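Local structure of protein FimX (Pseudomonas aeruginosa PAO1, 3HV8) at residues P136-E145 against H166-S177; L211-H219 against T238-Y246. The protein belongs, through the part modelled here, to the EAL-domain family and holds the ligand C2E in a pocket of a barrel-like alpha/beta fold. All coordinates share one frame; numbering follows the deposited sequence. Where two conformers were deposited one is given.

Contacts 1 and 2 both belong to the alpha/beta barrel of the EAL domain and follow each other along the chain: contact 1 closes before contact 2 opens. Contact 1 pairs two neighbouring parallel strands near the centre of the folded chain, whereas contact 2 packs two helices on the outer layer; the centres of the two contacts lie about 18 Å apart. They meet at Phe174, whose CE2 lies 3.9 Å from Leu214 CD1 and also 3.9 Å from Leu218 CD2, so helix 211-219 packs against Phe174 at the end of contact 1. C2E is approached by Gln173 of contact 1, while in contact 2 the side chain of Leu239 stays about 10 Å from it.

Contact 1: P136-E145 against H166-S177; sequences PESLVFQISE and HCQAAISQFGCS. With C2E (9,9'-[(2R,3R,3aS,5S,7aR,9R,10R,10aS,12S,14aR)-3,5,10,12-tetrahydroxy-5,12-dioxidooctahydro-2H,7H-difuro[3,2-d:3',2'-j][1,3,7,9,2,8]tetraoxadiphosphacyclododecine-2,9-diyl]bis(2-amino-1,9-dihydro-6H-purin-6-one)), chain B.
Phe141 presents the edge of its ring to Cys167, whose SG lies in the ring plane 4.0 Å from CE2, a sulfur-aromatic contact; the ring also packs on Ile88 of helix 80-96. At the other end OE2 of Glu145 comes 3.4 Å from CD1 of Phe174, with the carboxylate and ring planes 56° apart. Between them run parallel strands of the EAL barrel, 139-144 and 168-172, joined by a beta-alpha-beta crossover through helices 145-150 and 152-164. Their ladder alternates from strand to strand, as in Phe141 N to Gln168 O (2.9 Å) and Ala170 N to Phe141 O. Small Ala170 suits the face carrying Val140, leaving its CB 4.0 Å from Val140 CG1; on the face of Phe141, branched Ile143 and Ile171 pack together. The ladder continues at Glu145, whose N donates to Ser172 O, and Ser144 caps the following helix through Asp147 N. Gln173, at the chain's corner, extends its amide toward the phosphate of C2E, NE2 lying 3.5 Å from O2P. Glu145 reaches the turn after Phe174 because CG is anti to the backbone N (chi1 175°) and the chain runs straight on to the carboxylate. Three successive amides fix its position and rotation. Gly175 N meets OE2 at 2.9 Å, nearly straight; Cys176 N takes the syn lone pair of OE1, and Ser177 N reaches the same oxygen from above the carboxylate plane.

Contact 2: L211-H219 against T238-Y246; sequences LKGLIAELH and TLWQAGATY
Ile215 points at the end of the neighbouring helix and divides its work between two branches, CD1 coming 3.9 Å from Ala242 CB while CG2 faces Ala242 O. This is helix-on-helix packing in the outer layer of the EAL alpha/beta barrel: helix 211-219 runs at 42° to helix 238-242. A chi1 of -66° sets CG1 of Ile215 beside the backbone N and thereby leaves CG2 anti to it. One turn back, in one of the two conformers of Leu211, this side chain crosses Leu239 at about a right angle, CD2 to CD2; Leu239 also rests on Val227 of the strand beneath. Ala242 is small enough for the helices to approach here, and its methyl also receives Lys212 CG at 3.7 Å. Beyond that carbon the lysine chain bends twice, and NZ is linked through a water to Thr238 O. A second water donates to both Lys212 O and Ala242 O, bridging backbone carbonyls that could not bond each other directly. Helix 238-242 ends in a Schellman motif at Gly243, whose positive phi would crowd a CB against the preceding carbonyl O. His219 is held by NE2 to Ser225 OG on strand 224-227, and Ile215 O lies 3.4 Å from the plane of its ring, on one face and offset toward the rim. The ring edge is turned to the residues after the helix, where CE1 of His219 lies 3.0 Å from Gly243 O.

Contact 1: P136-E145 against H166-S177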
loop_
_atom_site.group_PDB
_atom_site.type_symbol
_atom_site.label_atom_id
_atom_site.label_comp_id
_atom_site.label_asym_id
_atom_site.label_seq_id
_atom_site.Cartn_x
_atom_site.Cartn_y
_atom_site.Cartn_z
ATOM N N PRO A 136 0.429 -13.885 12.344
ATOM C CA PRO A 136 0.984 -13.981 10.987
ATOM C C PRO A 136 -0.034 -13.435 9.995
ATOM O O PRO A 136 -1.224 -13.416 10.306
ATOM C CB PRO A 136 1.157 -15.488 10.766
ATOM C CG PRO A 136 0.755 -16.159 12.052
ATOM C CD PRO A 136 -0.044 -15.188 12.844
ATOM N N GLU A 137 0.424 -13.009 8.823
ATOM C CA GLU A 137 -0.453 -12.400 7.823
ATOM C C GLU A 137 -1.315 -11.278 8.405
ATOM O O GLU A 137 -2.541 -11.287 8.267
ATOM C CB GLU A 137 -1.362 -13.445 7.165
ATOM C CG GLU A 137 -0.868 -14.879 7.234
ATOM C CD GLU A 137 0.501 -15.069 6.619
ATOM O OE1 GLU A 137 1.250 -15.935 7.120
ATOM O OE2 GLU A 137 0.831 -14.360 5.643
ATOM N N SER A 138 -0.686 -10.315 9.071
ATOM C CA SER A 138 -1.414 -9.146 9.551
ATOM C C SER A 138 -1.060 -7.925 8.716
ATOM O O SER A 138 -1.883 -7.031 8.534
ATOM C CB SER A 138 -1.071 -8.860 11.011
ATOM O OG SER A 138 -1.699 -9.787 11.877
ATOM N N LEU A 139 0.175 -7.896 8.229
ATOM C CA LEU A 139 0.700 -6.766 7.476
ATOM C C LEU A 139 1.002 -7.132 6.033
ATOM O O LEU A 139 1.577 -8.190 5.758
ATOM C CB LEU A 139 2.008 -6.285 8.100
ATOM C CG LEU A 139 2.030 -5.059 9.014
ATOM C CD1 LEU A 139 0.685 -4.781 9.667
ATOM C CD2 LEU A 139 3.157 -5.175 10.052
ATOM N N VAL A 140 0.651 -6.232 5.121
ATOM C CA VAL A 140 1.035 -6.331 3.723
ATOM C C VAL A 140 1.825 -5.088 3.367
ATOM O O VAL A 140 1.295 -3.968 3.482
ATOM C CB VAL A 140 -0.212 -6.361 2.796
ATOM C CG1 VAL A 140 0.230 -6.620 1.365
ATOM C CG2 VAL A 140 -1.242 -7.399 3.268
ATOM N N PHE A 141 3.070 -5.251 2.939
ATOM C CA PHE A 141 3.903 -4.097 2.573
ATOM C C PHE A 141 3.786 -3.774 1.098
ATOM O O PHE A 141 3.878 -4.674 0.249
ATOM C CB PHE A 141 5.359 -4.336 2.979
ATOM C CG PHE A 141 5.542 -4.331 4.455
ATOM C CD1 PHE A 141 5.666 -3.130 5.130
ATOM C CD2 PHE A 141 5.475 -5.510 5.181
ATOM C CE1 PHE A 141 5.776 -3.102 6.515
ATOM C CE2 PHE A 141 5.598 -5.494 6.557
ATOM C CZ PHE A 141 5.743 -4.284 7.228
ATOM N N GLN A 142 3.515 -2.505 0.802
ATOM C CA GLN A 142 3.313 -2.068 -0.567
ATOM C C GLN A 142 4.542 -1.359 -1.072
ATOM O O GLN A 142 5.099 -0.486 -0.396
ATOM C CB GLN A 142 2.127 -1.105 -0.657
ATOM C CG GLN A 142 0.860 -1.646 -0.064
ATOM C CD GLN A 142 -0.328 -0.734 -0.292
ATOM O OE1 GLN A 142 -1.283 -1.111 -0.969
ATOM N NE2 GLN A 142 -0.274 0.471 0.271
ATOM N N ILE A 143 4.948 -1.743 -2.271
ATOM C CA ILE A 143 6.038 -1.116 -2.972
ATOM C C ILE A 143 5.506 -0.638 -4.324
ATOM O O ILE A 143 4.790 -1.381 -4.997
ATOM C CB ILE A 143 7.142 -2.186 -3.196
ATOM C CG1 ILE A 143 7.557 -2.795 -1.848
ATOM C CG2 ILE A 143 8.331 -1.592 -3.954
ATOM C CD1 ILE A 143 8.392 -4.092 -1.950
ATOM N N SER A 144 5.828 0.579 -4.747
ATOM C CA SER A 144 5.390 1.046 -6.060
ATOM C C SER A 144 6.074 0.262 -7.171
ATOM O O SER A 144 7.192 -0.246 -7.010
ATOM C CB SER A 144 5.658 2.548 -6.238
ATOM O OG SER A 144 7.042 2.773 -6.480
ATOM N N GLU A 145 5.395 0.187 -8.304
ATOM C CA GLU A 145 5.976 -0.463 -9.467
ATOM C C GLU A 145 7.303 0.181 -9.846
ATOM O O GLU A 145 8.270 -0.519 -10.154
ATOM C CB GLU A 145 5.013 -0.415 -10.642
ATOM C CG GLU A 145 5.614 -0.979 -11.927
ATOM C CD GLU A 145 4.574 -1.117 -13.014
ATOM O OE1 GLU A 145 4.273 -0.123 -13.706
ATOM O OE2 GLU A 145 4.040 -2.239 -13.155
ATOM N N HIS A 166 6.475 -13.992 7.782
ATOM C CA HIS A 166 5.020 -14.169 7.662
ATOM C C HIS A 166 4.263 -12.848 7.483
ATOM O O HIS A 166 3.157 -12.649 8.000
ATOM C CB HIS A 166 4.471 -14.966 8.845
ATOM C CG HIS A 166 5.301 -16.161 9.186
ATOM N ND1 HIS A 166 5.955 -16.294 10.391
ATOM C CD2 HIS A 166 5.614 -17.261 8.463
ATOM C CE1 HIS A 166 6.621 -17.435 10.402
ATOM N NE2 HIS A 166 6.431 -18.041 9.243
ATOM N N CYS A 167 4.902 -11.932 6.775
ATOM C CA CYS A 167 4.213 -10.766 6.265
ATOM C C CYS A 167 3.960 -11.010 4.800
ATOM O O CYS A 167 4.547 -11.913 4.196
ATOM C CB CYS A 167 5.058 -9.507 6.441
ATOM S SG CYS A 167 5.392 -9.102 8.165
ATOM N N GLN A 168 3.087 -10.206 4.219
ATOM C CA GLN A 168 2.835 -10.280 2.793
ATOM C C GLN A 168 3.324 -9.018 2.103
ATOM O O GLN A 168 3.769 -8.071 2.761
ATOM C CB GLN A 168 1.336 -10.448 2.557
ATOM C CG GLN A 168 0.829 -11.844 2.931
ATOM C CD GLN A 168 -0.679 -11.939 2.838
ATOM O OE1 GLN A 168 -1.389 -11.130 3.408
ATOM N NE2 GLN A 168 -1.170 -12.950 2.135
ATOM N N ALA A 169 3.273 -9.012 0.776
ATOM C CA ALA A 169 3.691 -7.854 0.002
ATOM C C ALA A 169 2.822 -7.626 -1.225
ATOM O O ALA A 169 2.143 -8.547 -1.723
ATOM C CB ALA A 169 5.178 -7.952 -0.386
ATOM N N ALA A 170 2.840 -6.385 -1.694
ATOM C CA ALA A 170 2.046 -5.960 -2.837
ATOM C C ALA A 170 2.850 -5.005 -3.683
ATOM O O ALA A 170 3.693 -4.255 -3.157
ATOM C CB ALA A 170 0.785 -5.250 -2.369
ATOM N N ILE A 171 2.605 -5.008 -4.987
ATOM C CA ILE A 171 3.110 -3.948 -5.845
ATOM C C ILE A 171 1.945 -3.046 -6.206
ATOM O O ILE A 171 0.916 -3.548 -6.663
ATOM C CB ILE A 171 3.723 -4.500 -7.147
ATOM C CG1 ILE A 171 4.795 -5.547 -6.829
ATOM C CG2 ILE A 171 4.255 -3.347 -8.021
ATOM C CD1 ILE A 171 5.885 -5.036 -5.927
ATOM N N SER A 172 2.104 -1.738 -6.027
ATOM C CA SER A 172 1.064 -0.784 -6.376
ATOM C C SER A 172 1.445 0.004 -7.622
ATOM O O SER A 172 2.581 -0.081 -8.106
ATOM C CB SER A 172 0.803 0.169 -5.222
ATOM O OG SER A 172 1.961 0.918 -4.910
ATOM N N GLN A 173 0.491 0.762 -8.143
ATOM C CA GLN A 173 0.664 1.502 -9.390
ATOM C C GLN A 173 1.111 0.596 -10.529
ATOM O O GLN A 173 1.836 0.999 -11.415
ATOM C CB GLN A 173 1.599 2.702 -9.189
ATOM C CG GLN A 173 1.006 3.737 -8.221
ATOM C CD GLN A 173 2.006 4.786 -7.748
ATOM O OE1 GLN A 173 3.143 4.839 -8.210
ATOM N NE2 GLN A 173 1.582 5.620 -6.809
ATOM N N PHE A 174 0.624 -0.639 -10.522
ATOM C CA PHE A 174 1.072 -1.645 -11.478
ATOM C C PHE A 174 0.498 -1.415 -12.870
ATOM O O PHE A 174 -0.669 -1.000 -13.025
ATOM C CB PHE A 174 0.643 -3.036 -10.991
ATOM C CG PHE A 174 1.106 -4.170 -11.869
ATOM C CD1 PHE A 174 2.318 -4.798 -11.629
ATOM C CD2 PHE A 174 0.293 -4.634 -12.912
ATOM C CE1 PHE A 174 2.739 -5.852 -12.422
ATOM C CE2 PHE A 174 0.715 -5.684 -13.721
ATOM C CZ PHE A 174 1.936 -6.294 -13.473
ATOM N N GLY A 175 1.335 -1.689 -13.868
ATOM C CA GLY A 175 0.883 -1.816 -15.245
ATOM C C GLY A 175 1.357 -0.735 -16.192
ATOM O O GLY A 175 0.994 -0.738 -17.371
ATOM N N CYS A 176 2.209 0.163 -15.701
ATOM C CA CYS A 176 2.616 1.339 -16.471
ATOM C C CYS A 176 3.984 1.188 -17.122
ATOM O O CYS A 176 4.277 1.868 -18.104
ATOM C CB CYS A 176 2.652 2.573 -15.572
ATOM S SG CYS A 176 1.071 3.014 -14.853
ATOM N N SER A 177 4.827 0.315 -16.585
ATOM C CA SER A 177 6.143 0.093 -17.178
ATOM C C SER A 177 6.004 -0.683 -18.500
ATOM O O SER A 177 4.913 -1.147 -18.846
ATOM C CB SER A 177 7.055 -0.646 -16.212
ATOM O OG SER A 177 6.486 -1.886 -15.841
HETATM P P1 C2E B . -0.876 6.088 -3.737
HETATM O O2P C2E B . -0.792 4.640 -4.407
HETATM O O1P C2E B . -1.129 7.041 -4.837
HETATM O "O5'" C2E B . -2.119 6.296 -2.761
HETATM C "C5'" C2E B . -3.394 6.592 -3.364
HETATM C "C4'" C2E B . -3.728 8.099 -3.398
HETATM O "O4'" C2E B . -5.056 8.264 -3.953
HETATM C "C3'" C2E B . -3.839 8.530 -1.941
HETATM O "O3'" C2E B . -3.332 9.866 -1.803
HETATM C "C2'" C2E B . -5.349 8.419 -1.623
HETATM O "O2'" C2E B . -5.788 9.326 -0.629
HETATM C "C1'" C2E B . -5.954 8.779 -2.980
HETATM N N9 C2E B . -7.276 8.225 -3.227
HETATM C C8 C2E B . -7.883 7.186 -2.562
HETATM N N7 C2E B . -8.993 6.855 -3.183
HETATM C C5 C2E B . -9.154 7.682 -4.258
HETATM C C6 C2E B . -10.145 7.797 -5.258
HETATM O O6 C2E B . -11.111 7.035 -5.335
HETATM N N1 C2E B . -9.974 8.770 -6.165
HETATM C C2 C2E B . -8.905 9.611 -6.130
HETATM N N2 C2E B . -8.798 10.578 -7.096
HETATM N N3 C2E B . -7.977 9.515 -5.207
HETATM C C4 C2E B . -8.075 8.564 -4.276
HETATM P P11 C2E B . -2.353 10.148 -0.557
HETATM O O21 C2E B . -1.995 11.680 -0.572
HETATM O O11 C2E B . -2.936 9.645 0.703
HETATM O O5A C2E B . -1.072 9.262 -0.856
HETATM C C5A C2E B . -0.295 9.537 -2.030
HETATM C C4A C2E B . 0.976 8.692 -2.043
HETATM O O4A C2E B . 1.771 9.016 -0.892
HETATM C C3A C2E B . 0.743 7.183 -1.946
HETATM O O3A C2E B . 0.534 6.576 -3.215
HETATM C C2A C2E B . 2.106 6.718 -1.431
HETATM O O2A C2E B . 3.074 6.732 -2.495
HETATM C C1A C2E B . 2.489 7.867 -0.491
HETATM N N91 C2E B . 2.092 7.515 0.867
HETATM C C81 C2E B . 0.903 7.749 1.497
HETATM N N71 C2E B . 0.975 7.271 2.709
HETATM C C51 C2E B . 2.228 6.774 2.937
HETATM C C61 C2E B . 2.899 6.182 4.027
HETATM O O61 C2E B . 2.338 5.893 5.092
HETATM N N11 C2E B . 4.196 5.841 3.810
HETATM C C21 C2E B . 4.838 6.055 2.620
HETATM N N21 C2E B . 6.131 5.642 2.474
HETATM N N31 C2E B . 4.223 6.577 1.592
HETATM C C41 C2E B . 2.947 6.949 1.746
HETATM O O HOH W 1 3.443 -14.994 4.042
HETATM O O HOH W 2 2.172 -10.203 9.112
HETATM O O HOH W 3 3.813 2.052 -2.230
#

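Contact 2: L211-H219 against T238-Y246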
loop_
_atom_site.group_PDB
_atom_site.type_symbol
_atom_site.label_atom_id
_atom_site.label_comp_id
_atom_site.label_asym_id
_atom_site.label_seq_id
_atom_site.Cartn_x
_atom_site.Cartn_y
_atom_site.Cartn_z
ATOM N N LEU A 211 -8.173 -3.135 -19.459
ATOM C CA LEU A 211 -8.354 -3.423 -18.037
ATOM C C LEU A 211 -8.651 -4.904 -17.810
ATOM O O LEU A 211 -8.071 -5.544 -16.923
ATOM C CB LEU A 211 -9.487 -2.568 -17.473
ATOM C CG LEU A 211 -9.926 -2.807 -16.028
ATOM C CD1 LEU A 211 -8.782 -2.539 -15.062
ATOM C CD2 LEU A 211 -11.118 -1.914 -15.710
ATOM N N LYS A 212 -9.557 -5.451 -18.617
ATOM C CA LYS A 212 -9.903 -6.862 -18.520
ATOM C C LYS A 212 -8.699 -7.767 -18.766
ATOM O O LYS A 212 -8.490 -8.736 -18.032
ATOM C CB LYS A 212 -11.034 -7.202 -19.497
ATOM C CG LYS A 212 -12.407 -6.826 -18.981
ATOM C CD LYS A 212 -13.506 -7.391 -19.873
ATOM C CE LYS A 212 -14.090 -6.327 -20.786
ATOM N NZ LYS A 212 -14.963 -5.386 -20.029
ATOM N N GLY A 213 -7.904 -7.454 -19.786
ATOM C CA GLY A 213 -6.720 -8.249 -20.091
ATOM C C GLY A 213 -5.670 -8.221 -18.991
ATOM O O GLY A 213 -5.005 -9.218 -18.706
ATOM N N LEU A 214 -5.517 -7.058 -18.372
ATOM C CA LEU A 214 -4.547 -6.886 -17.299
ATOM C C LEU A 214 -4.934 -7.748 -16.103
ATOM O O LEU A 214 -4.109 -8.506 -15.570
ATOM C CB LEU A 214 -4.502 -5.416 -16.908
ATOM C CG LEU A 214 -3.489 -4.998 -15.865
ATOM C CD1 LEU A 214 -2.096 -5.351 -16.351
ATOM C CD2 LEU A 214 -3.602 -3.503 -15.619
ATOM N N ILE A 215 -6.183 -7.624 -15.677
ATOM C CA ILE A 215 -6.727 -8.445 -14.606
ATOM C C ILE A 215 -6.590 -9.933 -14.927
ATOM O O ILE A 215 -6.159 -10.718 -14.078
ATOM C CB ILE A 215 -8.196 -8.049 -14.309
ATOM C CG1 ILE A 215 -8.236 -6.630 -13.731
ATOM C CG2 ILE A 215 -8.860 -9.064 -13.387
ATOM C CD1 ILE A 215 -9.634 -6.039 -13.601
ATOM N N ALA A 216 -6.916 -10.320 -16.160
ATOM C CA ALA A 216 -6.863 -11.728 -16.512
ATOM C C ALA A 216 -5.449 -12.283 -16.403
ATOM O O ALA A 216 -5.241 -13.400 -15.917
ATOM C CB ALA A 216 -7.408 -11.940 -17.911
ATOM N N GLU A 217 -4.468 -11.495 -16.831
ATOM C CA GLU A 217 -3.094 -11.959 -16.781
ATOM C C GLU A 217 -2.542 -12.037 -15.354
ATOM O O GLU A 217 -1.785 -12.951 -15.029
ATOM C CB GLU A 217 -2.182 -11.122 -17.679
ATOM C CG GLU A 217 -0.756 -11.673 -17.717
ATOM C CD GLU A 217 -0.703 -13.131 -18.157
ATOM O OE1 GLU A 217 -1.564 -13.533 -18.970
ATOM O OE2 GLU A 217 0.194 -13.877 -17.697
ATOM N N LEU A 218 -2.935 -11.090 -14.502
ATOM C CA LEU A 218 -2.576 -11.178 -13.087
ATOM C C LEU A 218 -3.110 -12.464 -12.463
ATOM O O LEU A 218 -2.405 -13.153 -11.723
ATOM C CB LEU A 218 -3.127 -9.985 -12.326
ATOM C CG LEU A 218 -2.393 -8.681 -12.597
ATOM C CD1 LEU A 218 -3.184 -7.502 -12.033
ATOM C CD2 LEU A 218 -0.986 -8.759 -12.019
ATOM N N HIS A 219 -4.365 -12.778 -12.763
ATOM C CA HIS A 219 -4.962 -13.993 -12.239
ATOM C C HIS A 219 -4.288 -15.262 -12.789
ATOM O O HIS A 219 -4.107 -16.217 -12.054
ATOM C CB HIS A 219 -6.467 -13.988 -12.469
ATOM C CG HIS A 219 -7.163 -12.905 -11.713
ATOM N ND1 HIS A 219 -8.496 -12.601 -11.887
ATOM C CD2 HIS A 219 -6.692 -12.018 -10.802
ATOM C CE1 HIS A 219 -8.824 -11.596 -11.096
ATOM N NE2 HIS A 219 -7.742 -11.209 -10.441
ATOM N N THR A 238 -18.182 -2.633 -13.652
ATOM C CA THR A 238 -17.259 -3.078 -14.685
ATOM C C THR A 238 -16.152 -3.938 -14.088
ATOM O O THR A 238 -15.781 -4.973 -14.645
ATOM C CB THR A 238 -16.612 -1.889 -15.427
ATOM O OG1 THR A 238 -17.628 -1.125 -16.090
ATOM C CG2 THR A 238 -15.594 -2.375 -16.452
ATOM N N LEU A 239 -15.635 -3.495 -12.944
ATOM C CA LEU A 239 -14.541 -4.189 -12.278
ATOM C C LEU A 239 -15.009 -5.523 -11.747
ATOM O O LEU A 239 -14.301 -6.521 -11.810
ATOM C CB LEU A 239 -13.993 -3.347 -11.131
ATOM C CG LEU A 239 -13.180 -2.161 -11.620
ATOM C CD1 LEU A 239 -12.890 -1.167 -10.494
ATOM C CD2 LEU A 239 -11.907 -2.659 -12.300
ATOM N N TRP A 240 -16.233 -5.546 -11.233
ATOM C CA TRP A 240 -16.810 -6.778 -10.724
ATOM C C TRP A 240 -16.968 -7.802 -11.852
ATOM O O TRP A 240 -16.672 -8.988 -11.673
ATOM C CB TRP A 240 -18.153 -6.477 -10.040
ATOM C CG TRP A 240 -18.567 -7.495 -9.017
ATOM C CD1 TRP A 240 -18.469 -7.381 -7.662
ATOM C CD2 TRP A 240 -19.154 -8.774 -9.273
ATOM N NE1 TRP A 240 -18.959 -8.512 -7.055
ATOM C CE2 TRP A 240 -19.385 -9.385 -8.022
ATOM C CE3 TRP A 240 -19.517 -9.459 -10.434
ATOM C CZ2 TRP A 240 -19.955 -10.648 -7.903
ATOM C CZ3 TRP A 240 -20.080 -10.717 -10.314
ATOM C CH2 TRP A 240 -20.292 -11.299 -9.058
ATOM N N GLN A 241 -17.410 -7.346 -13.024
ATOM C CA GLN A 241 -17.559 -8.235 -14.169
ATOM C C GLN A 241 -16.219 -8.631 -14.781
ATOM O O GLN A 241 -16.084 -9.719 -15.343
ATOM C CB GLN A 241 -18.471 -7.596 -15.213
ATOM C CG GLN A 241 -19.844 -7.305 -14.654
ATOM C CD GLN A 241 -20.604 -8.566 -14.262
ATOM O OE1 GLN A 241 -21.362 -8.572 -13.291
ATOM N NE2 GLN A 241 -20.414 -9.634 -15.025
ATOM N N ALA A 242 -15.226 -7.751 -14.653
ATOM C CA ALA A 242 -13.881 -8.039 -15.146
ATOM C C ALA A 242 -13.142 -9.031 -14.238
ATOM O O ALA A 242 -12.094 -9.565 -14.609
ATOM C CB ALA A 242 -13.085 -6.753 -15.312
ATOM N N GLY A 243 -13.690 -9.277 -13.051
ATOM C CA GLY A 243 -13.146 -10.287 -12.156
ATOM C C GLY A 243 -12.166 -9.800 -11.092
ATOM O O GLY A 243 -11.546 -10.615 -10.399
ATOM N N ALA A 244 -12.043 -8.490 -10.926
ATOM C CA ALA A 244 -11.160 -7.940 -9.884
ATOM C C ALA A 244 -11.409 -8.630 -8.541
ATOM O O ALA A 244 -12.570 -8.810 -8.136
ATOM C CB ALA A 244 -11.402 -6.455 -9.739
ATOM N N THR A 245 -10.352 -9.000 -7.816
ATOM C CA THR A 245 -10.585 -9.636 -6.516
ATOM C C THR A 245 -10.906 -8.644 -5.391
ATOM O O THR A 245 -11.616 -8.999 -4.445
ATOM C CB THR A 245 -9.481 -10.630 -6.077
ATOM O OG1 THR A 245 -8.212 -10.113 -6.446
ATOM C CG2 THR A 245 -9.671 -11.973 -6.774
ATOM N N TYR A 246 -10.380 -7.420 -5.504
ATOM C CA TYR A 246 -10.622 -6.362 -4.542
ATOM C C TYR A 246 -10.743 -5.029 -5.248
ATOM O O TYR A 246 -10.153 -4.823 -6.318
ATOM C CB TYR A 246 -9.458 -6.208 -3.541
ATOM C CG TYR A 246 -9.109 -7.429 -2.731
ATOM C CD1 TYR A 246 -9.620 -7.608 -1.454
ATOM C CD2 TYR A 246 -8.213 -8.377 -3.223
ATOM C CE1 TYR A 246 -9.293 -8.733 -0.700
ATOM C CE2 TYR A 246 -7.892 -9.497 -2.484
ATOM C CZ TYR A 246 -8.418 -9.657 -1.219
ATOM O OH TYR A 246 -8.085 -10.769 -0.464
HETATM O O HOH W 4 -10.564 -10.164 -16.716
HETATM O O HOH W 5 -16.010 -5.657 -17.404
#